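Local coordinates for protein dihydrodipicolinate synthase (Bacteroides thetaiotaomicron, PDB 4XKY) that probably forms a Schiff base with pyruvate to catalyse aldolase-type chemistry, as dihydrodipicolinate synthases and N-acetylneuraminate lyases of its family do, at residues V144-P148 with A149-R153; L118-F121 with Y122-L126; A155-P158 with G159-G162. All coordinates share one frame; numbering follows the deposited sequence.

Contact 1: V144-P148 with A149-R153; sequences VNFAP and ATIQR
Phe146 and Ile151 close the tight side of this helix start. CB of Phe146 lies 3.6 Å from Ile151 CG1, and Ile151 CD1 comes equally near, which brings the isoleucine up beside the root of the aromatic ring, with CG1 oblique to the ring plane. With CG1 of Ile151 beside the backbone N and opposite the carbonyl carbon (chi1 -77°), the longer branch runs back toward the incoming loop. Thr150 adds a looser touch: its methyl CG2 stands at the edge of the Phe146 ring, near the ring plane, 4.1 Å from CD1, and the two side chains cross at about a right angle. Its hydroxyl OG1 serves another purpose, bonding to Gln115 OE1, which also receives the backbone N-H of Ala147. Ala147 is the N-cap of helix 148-154, and the apolar pair on its two sides, one residue before the cap and four after it, is a hydrophobic staple at the head of a helix of the TIM barrel. Two backbone bonds wind the first turn: Ile151 N reaches Ala147 O at 3.1 Å with an N-H...O angle of 158°, and Gln152 N reaches Pro148 O at 3.0 Å, straighter still at 169°. Pro148, which has no N-H to offer, fits the first helical position. Within the turn the packing is looser at the exposed Ala149 and Gln152. Ala149 turns its methyl away from the loop, Gln152 comes no closer than CB, 3.9 Å from Pro148 O, and Arg153 leads away toward helix 115-125. Pro148 and Gln152 touch Ala179 of helix 170-180; on the tight side, Ile151 packs on Val176 of that helix and Phe146 on Leu118 of helix 115-125.

Contact 2: L118-F121 with Y122-L126; sequences LIEF and YEHLL
Phe121 points the edge of its ring at the face of Tyr122, a T-shaped pair with centroids 4.9 Å apart and planes at 77°. CD2 of Phe121 stands over the middle of the tyrosine ring, 3.7 Å from CE2. Different first torsions bring the two neighbours' rings together: CG of Phe121 is anti to the backbone N (chi1 178°), whereas CG of Tyr122 lies beside its own N. At the tyrosine's edge, near its plane, Leu118 O sits 3.3 Å from CD2. Leu125 CD2 approaches CE2 of Phe121 obliquely, one helical turn on. Helix 115-125 crosses over between strands 102-105 and 133-137 in a beta-alpha-beta unit of the barrel. Tyr122 faces the strands, packing on Leu133 and Leu135 with its OH bonded to Ser105 O, while Phe121 and Leu125 lie on the flank toward helix 85-97, Phe121 also against a neighbouring subunit. Another side is polar. Glu120 and His124 cross at a slant, carboxylate and ring planes 45° apart, and NE2 makes only a weak bond to OE1 at 3.5 Å. The imidazole face also rests on Glu120 O, toward the ring's rim, and the ring meets a polar side chain of a neighbouring subunit. On the flank toward helix 148-154, Ile119 and Glu123 run side by side, with CG2 3.4 Å from OE2, the oxygen that Arg153 holds in a salt bridge.

Contact 3: A155-P158 with G159-G162; sequences AENP and GVIG
A chi1 of -169° puts the Asn157 amide across from its own backbone nitrogen, and with chi2 at -65° it carries OD1 forward to the N-H of Gly159. The bond is short, 2.7 Å from OD1 to Gly159 N, and arrives in the plane of the side-chain carbonyl, on a lone pair. This is an Asx turn, laid over a type I beta turn from Asn157 to Val160 in which Val160 N bonds to Asn157 O at 3.1 Å. That donor stands above the backbone carbonyl plane, 52° out of it. One residue thus accepts two successive N-H groups, through its side chain and through its main chain. Pro158 fills the second position of the turn. Glycine suits the third: a CB on Gly159 would fall 2.9 Å from Asn157 OD1, a clash. A leucine in place of Asn157 has no OD1, and the Gly159 N-H would probably be left without this acceptor, the Asx turn being lost. The apolar share is small, Val160 CG2 resting 4.0 Å from Asn157 CB. Through this turn the chain passes from helix 148-154 into strand 160-165 of the parallel barrel sheet, where Ile161 bonds through its backbone to Leu133 on one neighbouring strand and Ser187 on the other, while Val160 packs on Leu135 and on Leu126, just beyond helix 115-125.

Contacts 1 and 2 are partly buried, whereas contact 3 is a surface turn. Contacts 1 and 2 sit on neighbouring barrel helices and meet directly: Phe146 CZ lies 3.4 Å from Tyr122 CE2, and Thr150 CG2 packs on Ile119 CG1. Contact 1 starts helix 148-154 and contact 3 follows its end, yet the two only adjoin in sequence. Contact 2 reaches contact 3 through Leu126, whose CD2 is 3.6 Å from Val160 CG2. The chemistry follows place: a hydrophobic staple at a helix start, an aromatic pair and polar side chains along a helix, amide-to-backbone bonding in a turn. Contact 2 alone lies against a neighbouring subunit.

Contact 1: V144-P148 with A149-R153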
loop_
_atom_site.group_PDB
_atom_site.type_symbol
_atom_site.label_atom_id
_atom_site.label_comp_id
_atom_site.label_asym_id
_atom_site.label_seq_id
_atom_site.Cartn_x
_atom_site.Cartn_y
_atom_site.Cartn_z
ATOM N N VAL A 144 -5.317 8.006 -4.456
ATOM C CA VAL A 144 -6.633 8.688 -4.373
ATOM C C VAL A 144 -7.118 8.997 -5.798
ATOM O O VAL A 144 -6.533 9.818 -6.504
ATOM C CB VAL A 144 -6.601 9.998 -3.522
ATOM C CG1 VAL A 144 -7.676 10.999 -3.960
ATOM C CG2 VAL A 144 -6.783 9.697 -2.038
ATOM N N ASN A 145 -8.187 8.328 -6.208
ATOM C CA ASN A 145 -8.745 8.500 -7.548
ATOM C C ASN A 145 -9.626 9.740 -7.676
ATOM O O ASN A 145 -10.050 10.319 -6.676
ATOM C CB ASN A 145 -9.553 7.256 -7.927
ATOM C CG ASN A 145 -8.668 6.073 -8.270
ATOM O OD1 ASN A 145 -7.458 6.097 -8.029
ATOM N ND2 ASN A 145 -9.261 5.040 -8.862
ATOM N N PHE A 146 -9.874 10.153 -8.916
ATOM C CA PHE A 146 -10.983 11.042 -9.194
ATOM C C PHE A 146 -12.240 10.220 -8.888
ATOM O O PHE A 146 -12.500 9.218 -9.558
ATOM C CB PHE A 146 -11.041 11.463 -10.670
ATOM C CG PHE A 146 -9.942 12.391 -11.118
ATOM C CD1 PHE A 146 -10.108 13.758 -11.065
ATOM C CD2 PHE A 146 -8.779 11.892 -11.672
ATOM C CE1 PHE A 146 -9.120 14.618 -11.520
ATOM C CE2 PHE A 146 -7.777 12.743 -12.129
ATOM C CZ PHE A 146 -7.950 14.116 -12.050
ATOM N N ALA A 147 -13.011 10.621 -7.886
ATOM C CA ALA A 147 -14.331 10.028 -7.665
ATOM C C ALA A 147 -15.247 10.374 -8.842
ATOM O O ALA A 147 -14.996 11.352 -9.556
ATOM C CB ALA A 147 -14.937 10.530 -6.374
ATOM N N PRO A 148 -16.297 9.561 -9.065
ATOM C CA PRO A 148 -17.220 9.843 -10.158
ATOM C C PRO A 148 -17.803 11.243 -10.122
ATOM O O PRO A 148 -17.763 11.935 -11.135
ATOM C CB PRO A 148 -18.302 8.794 -9.958
ATOM C CG PRO A 148 -17.535 7.616 -9.478
ATOM C CD PRO A 148 -16.500 8.197 -8.542
ATOM N N ALA A 149 -18.318 11.661 -8.964
ATOM C CA ALA A 149 -18.936 12.979 -8.841
ATOM C C ALA A 149 -17.910 14.086 -9.127
ATOM O O ALA A 149 -18.259 15.104 -9.700
ATOM C CB ALA A 149 -19.569 13.159 -7.464
ATOM N N THR A 150 -16.656 13.870 -8.730
ATOM C CA THR A 150 -15.567 14.815 -8.988
ATOM C C THR A 150 -15.375 15.010 -10.492
ATOM O O THR A 150 -15.209 16.132 -10.957
ATOM C CB THR A 150 -14.226 14.346 -8.368
ATOM O OG1 THR A 150 -14.334 14.284 -6.943
ATOM C CG2 THR A 150 -13.102 15.306 -8.692
ATOM N N ILE A 151 -15.394 13.914 -11.245
ATOM C CA ILE A 151 -15.273 13.995 -12.692
ATOM C C ILE A 151 -16.458 14.725 -13.299
ATOM O O ILE A 151 -16.267 15.557 -14.182
ATOM C CB ILE A 151 -15.077 12.607 -13.329
ATOM C CG1 ILE A 151 -13.634 12.165 -13.118
ATOM C CG2 ILE A 151 -15.327 12.633 -14.824
ATOM C CD1 ILE A 151 -13.423 10.680 -13.308
ATOM N N GLN A 152 -17.670 14.419 -12.839
ATOM C CA GLN A 152 -18.868 15.167 -13.265
ATOM C C GLN A 152 -18.647 16.645 -13.099
ATOM O O GLN A 152 -18.898 17.435 -14.008
ATOM C CB GLN A 152 -20.081 14.830 -12.406
ATOM C CG GLN A 152 -21.152 13.979 -13.053
ATOM C CD GLN A 152 -22.260 13.655 -12.065
ATOM O OE1 GLN A 152 -22.639 12.493 -11.884
ATOM N NE2 GLN A 152 -22.777 14.687 -11.402
ATOM N N ARG A 153 -18.191 16.999 -11.904
ATOM C CA ARG A 153 -18.016 18.383 -11.510
ATOM C C ARG A 153 -16.958 19.135 -12.332
ATOM O O ARG A 153 -17.184 20.285 -12.707
ATOM C CB ARG A 153 -17.678 18.444 -10.022
ATOM C CG ARG A 153 -17.216 19.799 -9.514
ATOM C CD ARG A 153 -18.339 20.826 -9.432
ATOM N NE ARG A 153 -17.789 22.111 -9.012
ATOM C CZ ARG A 153 -17.367 22.391 -7.775
ATOM N NH1 ARG A 153 -17.439 21.479 -6.802
ATOM N NH2 ARG A 153 -16.867 23.593 -7.502
#

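Contact 2: L118-F121 with Y122-L126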
loop_
_atom_site.group_PDB
_atom_site.type_symbol
_atom_site.label_atom_id
_atom_site.label_comp_id
_atom_site.label_asym_id
_atom_site.label_seq_id
_atom_site.Cartn_x
_atom_site.Cartn_y
_atom_site.Cartn_z
ATOM N N LEU A 118 -8.773 17.900 -5.296
ATOM C CA LEU A 118 -8.670 17.616 -6.727
ATOM C C LEU A 118 -9.430 18.643 -7.552
ATOM O O LEU A 118 -8.977 19.060 -8.626
ATOM C CB LEU A 118 -9.214 16.229 -7.055
ATOM C CG LEU A 118 -8.282 15.043 -6.844
ATOM C CD1 LEU A 118 -8.978 13.779 -7.321
ATOM C CD2 LEU A 118 -6.982 15.239 -7.600
ATOM N N ILE A 119 -10.596 19.043 -7.061
ATOM C CA ILE A 119 -11.427 19.972 -7.806
ATOM C C ILE A 119 -10.712 21.309 -7.860
ATOM O O ILE A 119 -10.644 21.948 -8.908
ATOM C CB ILE A 119 -12.827 20.096 -7.183
ATOM C CG1 ILE A 119 -13.601 18.794 -7.444
ATOM C CG2 ILE A 119 -13.576 21.302 -7.745
ATOM C CD1 ILE A 119 -14.753 18.534 -6.499
ATOM N N GLU A 120 -10.142 21.709 -6.732
ATOM C CA GLU A 120 -9.501 23.020 -6.651
ATOM C C GLU A 120 -8.220 23.045 -7.491
ATOM O O GLU A 120 -7.872 24.077 -8.044
ATOM C CB GLU A 120 -9.216 23.435 -5.193
ATOM C CG GLU A 120 -7.817 23.076 -4.670
ATOM C CD GLU A 120 -7.348 23.935 -3.497
ATOM O OE1 GLU A 120 -7.772 25.106 -3.375
ATOM O OE2 GLU A 120 -6.528 23.439 -2.696
ATOM N N PHE A 121 -7.513 21.919 -7.557
ATOM C CA PHE A 121 -6.335 21.804 -8.407
ATOM C C PHE A 121 -6.672 22.183 -9.840
ATOM O O PHE A 121 -6.021 23.024 -10.435
ATOM C CB PHE A 121 -5.773 20.389 -8.387
ATOM C CG PHE A 121 -4.600 20.220 -9.287
ATOM C CD1 PHE A 121 -3.327 20.502 -8.839
ATOM C CD2 PHE A 121 -4.770 19.834 -10.598
ATOM C CE1 PHE A 121 -2.234 20.374 -9.677
ATOM C CE2 PHE A 121 -3.686 19.716 -11.443
ATOM C CZ PHE A 121 -2.410 19.989 -10.987
ATOM N N TYR A 122 -7.700 21.549 -10.385
ATOM C CA TYR A 122 -8.127 21.821 -11.749
ATOM C C TYR A 122 -8.743 23.182 -11.933
ATOM O O TYR A 122 -8.563 23.794 -12.987
ATOM C CB TYR A 122 -9.022 20.694 -12.259
ATOM C CG TYR A 122 -8.135 19.550 -12.576
ATOM C CD1 TYR A 122 -7.304 19.600 -13.691
ATOM C CD2 TYR A 122 -8.039 18.465 -11.735
ATOM C CE1 TYR A 122 -6.425 18.583 -13.972
ATOM C CE2 TYR A 122 -7.164 17.428 -12.013
ATOM C CZ TYR A 122 -6.349 17.498 -13.125
ATOM O OH TYR A 122 -5.469 16.475 -13.425
ATOM N N GLU A 123 -9.427 23.687 -10.904
ATOM C CA GLU A 123 -9.960 25.049 -10.971
ATOM C C GLU A 123 -8.857 26.099 -11.095
ATOM O O GLU A 123 -9.015 27.061 -11.826
ATOM C CB GLU A 123 -10.898 25.361 -9.798
ATOM C CG GLU A 123 -12.325 24.883 -10.059
ATOM C CD GLU A 123 -13.267 25.052 -8.874
ATOM O OE1 GLU A 123 -12.964 25.835 -7.940
ATOM O OE2 GLU A 123 -14.331 24.395 -8.884
ATOM N N HIS A 124 -7.745 25.916 -10.394
ATOM C CA HIS A 124 -6.591 26.813 -10.542
ATOM C C HIS A 124 -5.796 26.547 -11.833
ATOM O O HIS A 124 -5.188 27.466 -12.395
ATOM C CB HIS A 124 -5.646 26.673 -9.348
ATOM C CG HIS A 124 -6.263 27.041 -8.029
ATOM N ND1 HIS A 124 -7.219 28.028 -7.893
ATOM C CD2 HIS A 124 -6.025 26.577 -6.778
ATOM C CE1 HIS A 124 -7.558 28.140 -6.620
ATOM N NE2 HIS A 124 -6.850 27.270 -5.923
ATOM N N LEU A 125 -5.770 25.295 -12.298
ATOM C CA LEU A 125 -4.969 24.969 -13.476
ATOM C C LEU A 125 -5.635 25.516 -14.749
ATOM O O LEU A 125 -4.965 26.105 -15.606
ATOM C CB LEU A 125 -4.725 23.454 -13.601
ATOM C CG LEU A 125 -3.894 23.014 -14.819
ATOM C CD1 LEU A 125 -2.485 23.589 -14.793
ATOM C CD2 LEU A 125 -3.857 21.497 -14.953
ATOM N N LEU A 126 -6.952 25.323 -14.854
ATOM C CA LEU A 126 -7.666 25.532 -16.121
ATOM C C LEU A 126 -7.498 26.916 -16.754
ATOM O O LEU A 126 -7.213 27.002 -17.939
ATOM C CB LEU A 126 -9.150 25.157 -15.992
ATOM C CG LEU A 126 -9.387 23.638 -16.027
ATOM C CD1 LEU A 126 -10.750 23.295 -15.472
ATOM C CD2 LEU A 126 -9.244 23.077 -17.428
#

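Contact 3: A155-P158 with G159-G162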
loop_
_atom_site.group_PDB
_atom_site.type_symbol
_atom_site.label_atom_id
_atom_site.label_comp_id
_atom_site.label_asym_id
_atom_site.label_seq_id
_atom_site.Cartn_x
_atom_site.Cartn_y
_atom_site.Cartn_z
ATOM N N ALA A 155 -15.836 18.282 -15.274
ATOM C CA ALA A 155 -16.266 18.247 -16.657
ATOM C C ALA A 155 -17.299 19.306 -17.063
ATOM O O ALA A 155 -17.575 19.452 -18.254
ATOM C CB ALA A 155 -16.806 16.873 -16.978
ATOM N N GLU A 156 -17.889 20.011 -16.104
ATOM C CA GLU A 156 -18.762 21.144 -16.432
ATOM C C GLU A 156 -17.967 22.247 -17.123
ATOM O O GLU A 156 -18.503 22.959 -17.980
ATOM C CB GLU A 156 -19.416 21.727 -15.187
ATOM C CG GLU A 156 -20.395 20.810 -14.473
ATOM C CD GLU A 156 -20.575 21.179 -13.003
ATOM O OE1 GLU A 156 -19.765 21.967 -12.458
ATOM O OE2 GLU A 156 -21.529 20.673 -12.379
ATOM N N ASN A 157 -16.696 22.396 -16.744
ATOM C CA ASN A 157 -15.845 23.407 -17.366
ATOM C C ASN A 157 -15.722 23.082 -18.840
ATOM O O ASN A 157 -15.356 21.979 -19.191
ATOM C CB ASN A 157 -14.467 23.451 -16.706
ATOM C CG ASN A 157 -13.638 24.661 -17.129
ATOM O OD1 ASN A 157 -13.265 24.809 -18.293
ATOM N ND2 ASN A 157 -13.308 25.508 -16.165
ATOM N N PRO A 158 -16.030 24.045 -19.716
ATOM C CA PRO A 158 -15.908 23.750 -21.149
ATOM C C PRO A 158 -14.474 23.452 -21.587
ATOM O O PRO A 158 -14.273 22.860 -22.636
ATOM C CB PRO A 158 -16.425 25.025 -21.834
ATOM C CG PRO A 158 -16.447 26.086 -20.799
ATOM C CD PRO A 158 -16.450 25.433 -19.450
ATOM N N GLY A 159 -13.491 23.855 -20.791
ATOM C CA GLY A 159 -12.091 23.558 -21.087
ATOM C C GLY A 159 -11.634 22.122 -20.826
ATOM O O GLY A 159 -10.470 21.784 -21.103
ATOM N N VAL A 160 -12.535 21.290 -20.294
ATOM C CA VAL A 160 -12.254 19.899 -19.933
ATOM C C VAL A 160 -13.103 18.998 -20.835
ATOM O O VAL A 160 -14.323 19.063 -20.790
ATOM C CB VAL A 160 -12.579 19.650 -18.436
ATOM C CG1 VAL A 160 -12.243 18.229 -18.020
ATOM C CG2 VAL A 160 -11.793 20.597 -17.552
ATOM N N ILE A 161 -12.483 18.181 -21.684
ATOM C CA ILE A 161 -13.267 17.468 -22.721
ATOM C C ILE A 161 -13.210 15.953 -22.620
ATOM O O ILE A 161 -13.848 15.257 -23.386
ATOM C CB ILE A 161 -12.877 17.894 -24.162
ATOM C CG1 ILE A 161 -11.391 17.659 -24.438
ATOM C CG2 ILE A 161 -13.240 19.352 -24.384
ATOM C CD1 ILE A 161 -10.934 17.955 -25.869
ATOM N N GLY A 162 -12.456 15.418 -21.678
ATOM C CA GLY A 162 -12.388 13.984 -21.594
ATOM C C GLY A 162 -11.664 13.455 -20.393
ATOM O O GLY A 162 -11.200 14.214 -19.545
#